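PDB 3A2Q: 6-aminohexanoate-cyclic-dimer hydrolase from Arthrobacter sp., which hydrolyses the cyclic dimer of 6-aminohexanoic acid to the linear dimer, a step in the degradation of nylon-6 by-products. Local coordinates for residues I47-K52 and Q79-T84; A97-Y102 and G197-D202; K88-S93 and G328-R333; I32-A37 and A160-V165. The protein carries 1 engineered substitution. One frame throughout, in Å; residues are numbered along the deposited sequence.

Contact 1 (I47-K52 and Q79-T84); sequences IPLFEK and QGDINT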
loop_
_atom_site.group_PDB
_atom_site.type_symbol
_atom_site.label_atom_id
_atom_site.label_comp_id
_atom_site.label_asym_id
_atom_site.label_seq_id
_atom_site.Cartn_x
_atom_site.Cartn_y
_atom_site.Cartn_z
ATOM N N ILE A 47 -8.423 1.355 15.612
ATOM C CA ILE A 47 -9.842 1.573 15.833
ATOM C C ILE A 47 -10.615 0.293 15.580
ATOM O O ILE A 47 -11.049 0.037 14.456
ATOM C CB ILE A 47 -10.404 2.661 14.891
ATOM C CG1 ILE A 47 -9.620 3.961 15.057
ATOM C CG2 ILE A 47 -11.879 2.887 15.188
ATOM C CD1 ILE A 47 -9.913 4.999 13.985
ATOM N N PRO A 48 -10.786 -0.539 16.620
ATOM C CA PRO A 48 -11.525 -1.792 16.453
ATOM C C PRO A 48 -12.995 -1.505 16.173
ATOM O O PRO A 48 -13.551 -0.539 16.691
ATOM C CB PRO A 48 -11.321 -2.500 17.794
ATOM C CG PRO A 48 -11.108 -1.372 18.751
ATOM C CD PRO A 48 -10.228 -0.433 17.979
ATOM N N LEU A 49 -13.607 -2.337 15.342
ATOM C CA LEU A 49 -15.016 -2.195 14.990
ATOM C C LEU A 49 -15.665 -3.566 15.108
ATOM O O LEU A 49 -16.333 -4.034 14.181
ATOM C CB LEU A 49 -15.158 -1.685 13.553
ATOM C CG LEU A 49 -14.528 -0.330 13.231
ATOM C CD1 LEU A 49 -14.612 -0.072 11.736
ATOM C CD2 LEU A 49 -15.233 0.765 14.011
ATOM N N PHE A 50 -15.472 -4.206 16.257
ATOM C CA PHE A 50 -16.018 -5.538 16.486
ATOM C C PHE A 50 -17.544 -5.619 16.433
ATOM O O PHE A 50 -18.096 -6.605 15.946
ATOM C CB PHE A 50 -15.511 -6.090 17.821
ATOM C CG PHE A 50 -14.014 -6.051 17.964
ATOM C CD1 PHE A 50 -13.189 -6.405 16.898
ATOM C CD2 PHE A 50 -13.427 -5.678 19.169
ATOM C CE1 PHE A 50 -11.800 -6.388 17.034
ATOM C CE2 PHE A 50 -12.041 -5.659 19.315
ATOM C CZ PHE A 50 -11.226 -6.015 18.244
ATOM N N GLU A 51 -18.229 -4.595 16.927
ATOM C CA GLU A 51 -19.687 -4.615 16.894
ATOM C C GLU A 51 -20.206 -4.551 15.460
ATOM O O GLU A 51 -21.050 -5.359 15.068
ATOM C CB GLU A 51 -20.259 -3.465 17.728
ATOM C CG GLU A 51 -19.858 -3.534 19.197
ATOM C CD GLU A 51 -20.226 -4.859 19.856
ATOM O OE1 GLU A 51 -19.795 -5.092 21.006
ATOM O OE2 GLU A 51 -20.947 -5.668 19.232
ATOM N N LYS A 52 -19.704 -3.602 14.674
ATOM C CA LYS A 52 -20.134 -3.496 13.285
ATOM C C LYS A 52 -19.790 -4.796 12.579
ATOM O O LYS A 52 -20.589 -5.330 11.814
ATOM C CB LYS A 52 -19.439 -2.332 12.574
ATOM C CG LYS A 52 -19.666 -2.341 11.065
ATOM C CD LYS A 52 -19.095 -1.115 10.366
ATOM C CE LYS A 52 -19.929 0.124 10.639
ATOM N NZ LYS A 52 -19.497 1.274 9.793
ATOM N N GLN A 79 -19.037 4.752 7.287
ATOM C CA GLN A 79 -20.142 5.482 7.908
ATOM C C GLN A 79 -20.271 5.322 9.420
ATOM O O GLN A 79 -20.281 4.210 9.940
ATOM C CB GLN A 79 -21.457 5.078 7.237
ATOM C CG GLN A 79 -22.674 5.845 7.713
ATOM C CD GLN A 79 -23.914 5.501 6.913
ATOM O OE1 GLN A 79 -24.335 4.343 6.867
ATOM N NE2 GLN A 79 -24.504 6.506 6.274
ATOM N N GLY A 80 -20.364 6.456 10.110
ATOM C CA GLY A 80 -20.514 6.451 11.553
ATOM C C GLY A 80 -19.288 6.102 12.378
ATOM O O GLY A 80 -19.365 6.061 13.607
ATOM N N ASP A 81 -18.155 5.861 11.726
ATOM C CA ASP A 81 -16.944 5.504 12.455
ATOM C C ASP A 81 -15.920 6.626 12.577
ATOM O O ASP A 81 -15.874 7.542 11.756
ATOM C CB ASP A 81 -16.290 4.282 11.814
ATOM C CG ASP A 81 -17.232 3.101 11.726
ATOM O OD1 ASP A 81 -17.930 2.827 12.723
ATOM O OD2 ASP A 81 -17.271 2.441 10.666
ATOM N N ILE A 82 -15.103 6.540 13.622
ATOM C CA ILE A 82 -14.062 7.520 13.886
ATOM C C ILE A 82 -13.126 7.650 12.683
ATOM O O ILE A 82 -12.742 6.651 12.080
ATOM C CB ILE A 82 -13.230 7.110 15.123
ATOM C CG1 ILE A 82 -14.105 7.158 16.379
ATOM C CG2 ILE A 82 -12.032 8.035 15.284
ATOM C CD1 ILE A 82 -14.559 8.553 16.746
ATOM N N ASN A 83 -12.766 8.885 12.346
ATOM C CA ASN A 83 -11.868 9.154 11.224
ATOM C C ASN A 83 -10.853 10.203 11.664
ATOM O O ASN A 83 -11.186 11.382 11.775
ATOM C CB ASN A 83 -12.667 9.678 10.029
ATOM C CG ASN A 83 -11.801 9.931 8.811
ATOM O OD1 ASN A 83 -12.032 10.878 8.059
ATOM N ND2 ASN A 83 -10.801 9.079 8.604
ATOM N N THR A 84 -9.614 9.783 11.901
ATOM C CA THR A 84 -8.582 10.710 12.360
ATOM C C THR A 84 -7.512 11.068 11.335
ATOM O O THR A 84 -6.981 12.183 11.353
ATOM C CB THR A 84 -7.852 10.151 13.602
ATOM O OG1 THR A 84 -7.081 9.003 13.224
ATOM C CG2 THR A 84 -8.854 9.746 14.680
#
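Ile47 and Ile82 face each other with their CA atoms 7.5 Å apart, where edge strand 45-48 ends; from there 47-52 turns through Leu49, the N-cap, into helix 50-59, while 79-84 passes as irregular loop. At this spacing side chains have to bridge the gap. CD1 of Ile47 meets CG2 of Ile82 at 3.9 Å, the two branched chains crossing at about a right angle. Leu49 lays its two methyls against the carboxylate of Asp81, Leu49 CD2 lying 3.6 Å from Asp81 OD1. Lys52 and Asp81 reach toward each other tip to tip in a salt bridge: Lys52 NZ lies 2.7 Å from Asp81 OD2, on its syn side and 27° out of the carboxylate plane. A bend at chi3 (-73°) turns CE out of the otherwise extended lysine chain. Lys52 NZ also donates to Gln79 O at 3.0 Å, in the carbonyl plane, so a long amine suits this place. A methionine in place of Lys52 would probably leave the Asp81 carboxylate and the Gln79 carbonyl without their shared donor. Buried beside leucine methyls, the carboxylate is probably kept ionised by the ammonium of Lys52, with the hydroxyl of Ser78 adding a further polar partner to OD2.

Contact 2 (A97-Y102 and G197-D202); sequences ADHDAY and GPLVTD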
loop_
_atom_site.group_PDB
_atom_site.type_symbol
_atom_site.label_atom_id
_atom_site.label_comp_id
_atom_site.label_asym_id
_atom_site.label_seq_id
_atom_site.Cartn_x
_atom_site.Cartn_y
_atom_site.Cartn_z
ATOM N N ALA A 97 -17.081 9.857 10.257
ATOM C CA ALA A 97 -17.505 10.015 8.867
ATOM C C ALA A 97 -19.010 9.801 8.737
ATOM O O ALA A 97 -19.603 9.034 9.496
ATOM C CB ALA A 97 -16.757 9.032 7.978
ATOM N N ASP A 98 -19.622 10.465 7.762
ATOM C CA ASP A 98 -21.062 10.349 7.558
ATOM C C ASP A 98 -21.478 9.416 6.427
ATOM O O ASP A 98 -22.672 9.250 6.172
ATOM C CB ASP A 98 -21.664 11.732 7.309
ATOM C CG ASP A 98 -20.988 12.459 6.166
ATOM O OD1 ASP A 98 -20.882 11.874 5.068
ATOM O OD2 ASP A 98 -20.560 13.616 6.364
ATOM N N HIS A 99 -20.511 8.799 5.753
ATOM C CA HIS A 99 -20.839 7.900 4.650
ATOM C C HIS A 99 -19.806 6.798 4.441
ATOM O O HIS A 99 -18.764 6.778 5.094
ATOM C CB HIS A 99 -20.953 8.695 3.352
ATOM C CG HIS A 99 -19.646 9.249 2.876
ATOM N ND1 HIS A 99 -19.052 10.352 3.450
ATOM C CD2 HIS A 99 -18.792 8.819 1.917
ATOM C CE1 HIS A 99 -17.888 10.577 2.867
ATOM N NE2 HIS A 99 -17.706 9.660 1.933
ATOM N N ASP A 100 -20.115 5.887 3.520
ATOM C CA ASP A 100 -19.219 4.790 3.164
ATOM C C ASP A 100 -18.548 5.138 1.836
ATOM O O ASP A 100 -19.197 5.647 0.920
ATOM C CB ASP A 100 -19.979 3.472 2.953
ATOM C CG ASP A 100 -20.377 2.793 4.249
ATOM O OD1 ASP A 100 -19.630 2.900 5.243
ATOM O OD2 ASP A 100 -21.434 2.125 4.259
ATOM N N ALA A 101 -17.254 4.872 1.728
ATOM C CA ALA A 101 -16.556 5.126 0.473
ATOM C C ALA A 101 -16.992 3.993 -0.445
ATOM O O ALA A 101 -17.442 2.953 0.033
ATOM C CB ALA A 101 -15.050 5.079 0.682
ATOM N N TYR A 102 -16.876 4.184 -1.755
ATOM C CA TYR A 102 -17.262 3.133 -2.688
ATOM C C TYR A 102 -16.526 1.833 -2.365
ATOM O O TYR A 102 -17.109 0.754 -2.423
ATOM C CB TYR A 102 -16.952 3.560 -4.125
ATOM C CG TYR A 102 -17.831 4.672 -4.656
ATOM C CD1 TYR A 102 -17.286 5.712 -5.411
ATOM C CD2 TYR A 102 -19.212 4.674 -4.432
ATOM C CE1 TYR A 102 -18.087 6.724 -5.932
ATOM C CE2 TYR A 102 -20.025 5.687 -4.953
ATOM C CZ TYR A 102 -19.454 6.708 -5.704
ATOM O OH TYR A 102 -20.241 7.702 -6.255
ATOM N N GLY A 197 -13.353 7.275 -4.383
ATOM C CA GLY A 197 -14.506 8.134 -4.155
ATOM C C GLY A 197 -15.553 7.599 -3.195
ATOM O O GLY A 197 -15.367 6.537 -2.599
ATOM N N PRO A 198 -16.698 8.291 -3.061
ATOM C CA PRO A 198 -17.092 9.534 -3.742
ATOM C C PRO A 198 -16.297 10.798 -3.401
ATOM O O PRO A 198 -16.371 11.796 -4.122
ATOM C CB PRO A 198 -18.569 9.678 -3.373
ATOM C CG PRO A 198 -18.652 9.003 -2.039
ATOM C CD PRO A 198 -17.800 7.780 -2.225
ATOM N N LEU A 199 -15.555 10.774 -2.302
ATOM C CA LEU A 199 -14.767 11.942 -1.928
ATOM C C LEU A 199 -13.647 12.196 -2.931
ATOM O O LEU A 199 -13.230 11.293 -3.657
ATOM C CB LEU A 199 -14.145 11.756 -0.540
ATOM C CG LEU A 199 -15.025 11.960 0.693
ATOM C CD1 LEU A 199 -14.271 11.536 1.949
ATOM C CD2 LEU A 199 -15.433 13.423 0.775
ATOM N N VAL A 200 -13.181 13.439 -2.965
ATOM C CA VAL A 200 -12.077 13.848 -3.819
ATOM C C VAL A 200 -11.073 14.432 -2.833
ATOM O O VAL A 200 -11.206 15.576 -2.399
ATOM C CB VAL A 200 -12.496 14.941 -4.829
ATOM C CG1 VAL A 200 -11.290 15.371 -5.657
ATOM C CG2 VAL A 200 -13.597 14.417 -5.734
ATOM N N THR A 201 -10.071 13.642 -2.471
ATOM C CA THR A 201 -9.084 14.089 -1.502
ATOM C C THR A 201 -7.673 14.207 -2.049
ATOM O O THR A 201 -7.363 13.702 -3.130
ATOM C CB THR A 201 -9.049 13.131 -0.286
ATOM O OG1 THR A 201 -8.611 11.831 -0.704
ATOM C CG2 THR A 201 -10.432 13.003 0.327
ATOM N N ASP A 202 -6.828 14.897 -1.287
ATOM C CA ASP A 202 -5.421 15.077 -1.620
ATOM C C ASP A 202 -5.130 15.792 -2.935
ATOM O O ASP A 202 -4.088 15.554 -3.543
ATOM C CB ASP A 202 -4.730 13.710 -1.623
ATOM C CG ASP A 202 -4.969 12.939 -0.345
ATOM O OD1 ASP A 202 -4.512 13.399 0.722
ATOM O OD2 ASP A 202 -5.620 11.873 -0.405
HETATM O O HOH W 1 -15.740 8.776 -0.235
#
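Tyr102 and Pro198 form a CH-pi contact at the start of helix 102-110, where the cis peptide Gly197-Pro198, in a loop of this amidase-family protein, meets the helix N-terminus. Pro198 CD sits over the centre of the Tyr102 ring, 3.7 Å from the centroid and 6° off the ring normal. The compact, rigid pyrrolidine, with the C-H groups of CD polarised by the adjacent N, suits the aromatic face, and Pro198 CB comes within 3.9 Å of Tyr102 OH. Gly197 lies close by; a side chain there would come tight against Tyr102 CE1, consistent with glycine. The Tyr102 ring is also in a cation-pi contact with Arg233.

His99 is turned quite differently, its ring edge meeting Leu199. Its CG is held between the backbone N and the carbonyl carbon (chi1 68°), and the side chain slides past Pro198 in the opposite direction, His99 CD2 lying 4.0 Å from Pro198 CG. Leu199 approaches the ring edge near its plane, Leu199 CG lying 3.7 Å from His99 NE2. On the other nitrogen, His99 ND1 donates to Asp98 OD1 at 2.9 Å; the acceptor lies near the ring plane, while the donor stands above the plane of the carboxylate. This bond probably limits rotation of the ring and helps keep NE2 directed at water 1, which joins it to the backbone of Leu199 by accepting from Leu199 N at 2.9 Å. The backbones meet directly as well: Tyr102 N donates to Gly197 O at 2.9 Å, with an N-H...O angle of 164°.

Contact 3 (K88-S93 and G328-R333); sequences KGMKES and GELIGR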
loop_
_atom_site.group_PDB
_atom_site.type_symbol
_atom_site.label_atom_id
_atom_site.label_comp_id
_atom_site.label_asym_id
_atom_site.label_seq_id
_atom_site.Cartn_x
_atom_site.Cartn_y
_atom_site.Cartn_z
ATOM N N LYS A 88 -3.622 14.770 15.190
ATOM C CA LYS A 88 -3.905 14.981 16.606
ATOM C C LYS A 88 -5.202 15.768 16.780
ATOM O O LYS A 88 -6.130 15.312 17.448
ATOM C CB LYS A 88 -2.742 15.730 17.263
ATOM C CG LYS A 88 -2.872 15.915 18.767
ATOM C CD LYS A 88 -1.633 16.595 19.336
ATOM C CE LYS A 88 -1.746 16.807 20.839
ATOM N NZ LYS A 88 -2.866 17.722 21.192
ATOM N N GLY A 89 -5.265 16.941 16.159
ATOM C CA GLY A 89 -6.452 17.773 16.253
ATOM C C GLY A 89 -7.739 17.074 15.855
ATOM O O GLY A 89 -8.816 17.443 16.322
ATOM N N MET A 90 -7.642 16.069 14.988
ATOM C CA MET A 90 -8.827 15.337 14.546
ATOM C C MET A 90 -9.194 14.206 15.498
ATOM O O MET A 90 -10.369 13.909 15.691
ATOM C CB MET A 90 -8.617 14.764 13.141
ATOM C CG MET A 90 -8.546 15.806 12.039
ATOM S SD MET A 90 -10.047 16.805 11.923
ATOM C CE MET A 90 -11.209 15.585 11.371
ATOM N N LYS A 91 -8.189 13.571 16.089
ATOM C CA LYS A 91 -8.445 12.474 17.010
ATOM C C LYS A 91 -9.221 12.975 18.228
ATOM O O LYS A 91 -10.151 12.324 18.705
ATOM C CB LYS A 91 -7.129 11.840 17.464
ATOM C CG LYS A 91 -7.326 10.661 18.395
ATOM C CD LYS A 91 -6.010 10.070 18.866
ATOM C CE LYS A 91 -6.275 8.876 19.770
ATOM N NZ LYS A 91 -5.028 8.276 20.300
ATOM N N GLU A 92 -8.831 14.144 18.718
ATOM C CA GLU A 92 -9.469 14.746 19.879
ATOM C C GLU A 92 -10.907 15.175 19.590
ATOM O O GLU A 92 -11.775 15.089 20.462
ATOM C CB GLU A 92 -8.648 15.952 20.339
ATOM C CG GLU A 92 -7.251 15.587 20.804
ATOM C CD GLU A 92 -6.361 16.799 20.998
ATOM O OE1 GLU A 92 -5.235 16.629 21.514
ATOM O OE2 GLU A 92 -6.783 17.919 20.628
ATOM N N SER A 93 -11.155 15.620 18.361
ATOM C CA SER A 93 -12.481 16.077 17.958
ATOM C C SER A 93 -13.524 14.967 17.990
ATOM O O SER A 93 -14.725 15.239 18.063
ATOM C CB SER A 93 -12.435 16.661 16.545
ATOM O OG SER A 93 -12.395 15.626 15.578
ATOM N N GLY A 328 -10.130 20.483 8.675
ATOM C CA GLY A 328 -10.596 21.543 9.548
ATOM C C GLY A 328 -12.080 21.766 9.325
ATOM O O GLY A 328 -12.851 21.898 10.278
ATOM N N GLU A 329 -12.487 21.797 8.059
ATOM C CA GLU A 329 -13.890 22.000 7.720
ATOM C C GLU A 329 -14.770 20.883 8.258
ATOM O O GLU A 329 -15.915 21.119 8.639
ATOM C CB GLU A 329 -14.072 22.095 6.206
ATOM C CG GLU A 329 -13.407 23.296 5.568
ATOM C CD GLU A 329 -13.731 23.409 4.092
ATOM O OE1 GLU A 329 -14.929 23.532 3.759
ATOM O OE2 GLU A 329 -12.794 23.368 3.264
ATOM N N LEU A 330 -14.236 19.668 8.287
ATOM C CA LEU A 330 -14.990 18.520 8.781
ATOM C C LEU A 330 -15.449 18.696 10.223
ATOM O O LEU A 330 -16.526 18.236 10.596
ATOM C CB LEU A 330 -14.154 17.245 8.680
ATOM C CG LEU A 330 -13.864 16.712 7.279
ATOM C CD1 LEU A 330 -13.021 15.454 7.386
ATOM C CD2 LEU A 330 -15.170 16.412 6.564
ATOM N N ILE A 331 -14.634 19.358 11.035
ATOM C CA ILE A 331 -14.987 19.563 12.432
ATOM C C ILE A 331 -15.562 20.948 12.708
ATOM O O ILE A 331 -16.089 21.200 13.791
ATOM C CB ILE A 331 -13.776 19.324 13.346
ATOM C CG1 ILE A 331 -12.638 20.267 12.963
ATOM C CG2 ILE A 331 -13.338 17.874 13.241
ATOM C CD1 ILE A 331 -11.472 20.233 13.927
ATOM N N GLY A 332 -15.451 21.847 11.736
ATOM C CA GLY A 332 -15.998 23.181 11.904
ATOM C C GLY A 332 -15.047 24.269 12.360
ATOM O O GLY A 332 -15.482 25.385 12.645
ATOM N N ARG A 333 -13.757 23.963 12.438
ATOM C CA ARG A 333 -12.779 24.959 12.859
ATOM C C ARG A 333 -11.450 24.739 12.156
ATOM O O ARG A 333 -11.056 23.601 11.902
ATOM C CB ARG A 333 -12.557 24.895 14.374
ATOM C CG ARG A 333 -11.771 23.679 14.833
ATOM C CD ARG A 333 -11.572 23.669 16.342
ATOM N NE ARG A 333 -10.748 22.543 16.772
ATOM C CZ ARG A 333 -9.447 22.429 16.523
ATOM N NH1 ARG A 333 -8.809 23.377 15.850
ATOM N NH2 ARG A 333 -8.783 21.362 16.943
HETATM O O HOH W 2 -9.922 19.206 18.057
#
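Leu330, Ile331 and Arg333 carry the contact of the C-terminal end of helix 308-331 with helix 88-93. Gly328, at the start of the segment, supplies the acceptor that ends the helix: its O takes bonds from Ile331 N and Arg333 N, which come from opposite faces of the carbonyl plane. A side chain at Gly328 would run into Arg333 O. Leu330 follows with a light touch, its CB 4.3 Å from Met90 CE.

Ile331 carries most of the contact. With CG1 between the backbone N and the carbonyl carbon (chi1 59°), CG2 is left anti to the carbonyl carbon and is the branch that meets helix 88-93, Ile331 CG2 lying 3.6 Å from Met90 CE and 3.4 Å from Ser93 OG. The Met90 chain, bent at chi2 and chi3, brings SD and CE against this methyl. Ser93 OG donates to Met90 O at 2.7 Å and is also bonded to Tyr95 N. An alanine at Ser93 would probably leave Met90 O and Tyr95 N without that partner and open a small gap beside Ile331 CG2.

Gly332, with phi 96°, is the C-prime residue of a Schellman motif, where a side chain would jam against the preceding carbonyl. Arg333 then extends back across Ile331, whose CD1 lies 3.7 Å above the guanidinium plane, offset toward its rim. Its NH2 forms a salt bridge with Asp339, and water 2, 2.7 Å from both Arg333 NH2 and Gly89 O, joins the arginine to the first helix. Tyr95, just after helix 88-93, packs on Met90, Leu330 and Ile331, so the C-terminal ends of helices 88-93 and 308-331 meet beside that loop.

Contact 4 (I32-A37 and A160-V165); sequences IAHVQA and AALSPV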
loop_
_atom_site.group_PDB
_atom_site.type_symbol
_atom_site.label_atom_id
_atom_site.label_comp_id
_atom_site.label_asym_id
_atom_site.label_seq_id
_atom_site.Cartn_x
_atom_site.Cartn_y
_atom_site.Cartn_z
ATOM N N ILE A 32 -11.415 -11.937 16.371
ATOM C CA ILE A 32 -11.443 -10.855 17.353
ATOM C C ILE A 32 -10.579 -11.202 18.568
ATOM O O ILE A 32 -9.854 -10.352 19.088
ATOM C CB ILE A 32 -12.887 -10.562 17.832
ATOM C CG1 ILE A 32 -13.739 -10.082 16.655
ATOM C CG2 ILE A 32 -12.870 -9.505 18.927
ATOM C CD1 ILE A 32 -15.184 -9.809 17.009
ATOM N N ALA A 33 -10.658 -12.452 19.015
ATOM C CA ALA A 33 -9.876 -12.896 20.163
ATOM C C ALA A 33 -8.393 -12.738 19.847
ATOM O O ALA A 33 -7.623 -12.219 20.658
ATOM C CB ALA A 33 -10.192 -14.353 20.480
ATOM N N HIS A 34 -8.005 -13.187 18.657
ATOM C CA HIS A 34 -6.620 -13.102 18.213
ATOM C C HIS A 34 -6.158 -11.647 18.194
ATOM O O HIS A 34 -5.055 -11.328 18.637
ATOM C CB HIS A 34 -6.485 -13.721 16.820
ATOM C CG HIS A 34 -5.090 -13.700 16.281
ATOM N ND1 HIS A 34 -4.038 -14.326 16.912
ATOM C CD2 HIS A 34 -4.574 -13.127 15.168
ATOM C CE1 HIS A 34 -2.934 -14.142 16.212
ATOM N NE2 HIS A 34 -3.231 -13.417 15.149
ATOM N N VAL A 35 -7.010 -10.764 17.683
ATOM C CA VAL A 35 -6.692 -9.341 17.616
ATOM C C VAL A 35 -6.443 -8.781 19.017
ATOM O O VAL A 35 -5.464 -8.073 19.253
ATOM C CB VAL A 35 -7.844 -8.545 16.951
ATOM C CG1 VAL A 35 -7.579 -7.056 17.042
ATOM C CG2 VAL A 35 -7.983 -8.957 15.497
ATOM N N GLN A 36 -7.336 -9.105 19.945
ATOM C CA GLN A 36 -7.218 -8.630 21.321
ATOM C C GLN A 36 -5.921 -9.069 21.996
ATOM O O GLN A 36 -5.349 -8.331 22.802
ATOM C CB GLN A 36 -8.409 -9.128 22.139
ATOM C CG GLN A 36 -9.748 -8.651 21.613
ATOM C CD GLN A 36 -10.901 -9.111 22.474
ATOM O OE1 GLN A 36 -11.114 -10.310 22.661
ATOM N NE2 GLN A 36 -11.654 -8.155 23.008
ATOM N N ALA A 37 -5.461 -10.267 21.660
ATOM C CA ALA A 37 -4.243 -10.821 22.240
ATOM C C ALA A 37 -2.942 -10.317 21.620
ATOM O O ALA A 37 -1.997 -9.967 22.332
ATOM C CB ALA A 37 -4.290 -12.342 22.153
ATOM N N ALA A 160 0.392 -10.390 10.783
ATOM C CA ALA A 160 0.110 -11.003 12.080
ATOM C C ALA A 160 -1.224 -11.742 12.104
ATOM O O ALA A 160 -1.713 -12.125 13.166
ATOM C CB ALA A 160 0.130 -9.945 13.168
ATOM N N ALA A 161 -1.812 -11.927 10.928
ATOM C CA ALA A 161 -3.080 -12.633 10.789
ATOM C C ALA A 161 -4.272 -12.008 11.514
ATOM O O ALA A 161 -5.193 -12.717 11.919
ATOM C CB ALA A 161 -2.911 -14.084 11.225
ATOM N N LEU A 162 -4.269 -10.687 11.675
ATOM C CA LEU A 162 -5.393 -10.027 12.330
ATOM C C LEU A 162 -6.544 -9.991 11.322
ATOM O O LEU A 162 -7.692 -9.714 11.671
ATOM C CB LEU A 162 -5.015 -8.609 12.764
ATOM C CG LEU A 162 -3.719 -8.464 13.567
ATOM C CD1 LEU A 162 -3.630 -7.052 14.127
ATOM C CD2 LEU A 162 -3.680 -9.483 14.696
ATOM N N SER A 163 -6.207 -10.289 10.069
ATOM C CA SER A 163 -7.149 -10.344 8.950
ATOM C C SER A 163 -6.382 -10.912 7.762
ATOM O O SER A 163 -5.172 -10.714 7.651
ATOM C CB SER A 163 -7.684 -8.955 8.603
ATOM O OG SER A 163 -8.649 -8.529 9.546
ATOM N N PRO A 164 -7.068 -11.638 6.866
ATOM C CA PRO A 164 -6.385 -12.215 5.701
ATOM C C PRO A 164 -6.106 -11.202 4.591
ATOM O O PRO A 164 -5.248 -11.424 3.737
ATOM C CB PRO A 164 -7.338 -13.318 5.252
ATOM C CG PRO A 164 -8.683 -12.786 5.654
ATOM C CD PRO A 164 -8.440 -12.166 7.000
ATOM N N VAL A 165 -6.838 -10.093 4.612
ATOM C CA VAL A 165 -6.685 -9.045 3.610
ATOM C C VAL A 165 -6.952 -7.682 4.232
ATOM O O VAL A 165 -7.629 -7.578 5.254
ATOM C CB VAL A 165 -7.666 -9.242 2.435
ATOM C CG1 VAL A 165 -7.459 -10.611 1.806
ATOM C CG2 VAL A 165 -9.090 -9.089 2.914
#
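His34 and Val35 are the residues through which helix 24-42 meets the loop 160-165. Ile32, two residues before His34, points away from that loop and packs on Phe50 and on Leu115 of strand 113-118. His34 then reaches across: its CG is anti to the backbone N (chi1 -179°), which carries the ring out from the helix toward the loop. His34 NE2 donates to Ala160 O at 2.8 Å with an N-H...O angle of 162°; the acceptor lies in the imidazole plane, and the donor sits nearly along the C=O axis. The neighbouring ring carbon, His34 CD2, lies 3.3 Å from Ala161 O and 3.8 Å from Leu162 CD2. A histidine suits this place because one flat group offers both a donor for a carbonyl and carbon atoms for apolar neighbours. Val35 comes next, its CG2 4.0 Å from Leu162 CB, the two side chains crossing at about a right angle. Its branched side chain also packs on Leu115 and Phe50, so it is covered from several parts of the fold.

On the loop side, Ala161 takes a positive phi as the C-prime residue of a Schellman motif ending helix 152-159. The carbonyl of Ala160 thus stands at a helix C-terminus, whose partial negative charge would probably strengthen the pull on the His34 donor. The arrangement is a Schellman-terminated helix C-terminus whose Ala160 carbonyl accepts a bond from a histidine of another helix, just before strand 165-170.

Contact 1 is the hub: it touches contacts 2, 3 and 4, whereas contacts 2 and 3 merely adjoin in sequence. Contact 1 joins contact 2 through Gly80 N and Ala97 O, 2.8 Å apart, and through Gln79 N and Asp100 OD1, also 2.8 Å. It touches contact 3 where Thr84 O packs 3.5 Å from Met90 CB, and contact 4 where Phe50 CD1 lies 3.7 Å from Ile32 CG2. Contact 4 stays well away from contact 3, nearest atoms about 16 Å apart. The side chain of Lys72, probably part of the charge relay, is about 10 Å from that of Ile47 and about 11 Å from that of Ala101; bound 6-aminohexanoic acid is about 14 Å from the Leu199 side chain.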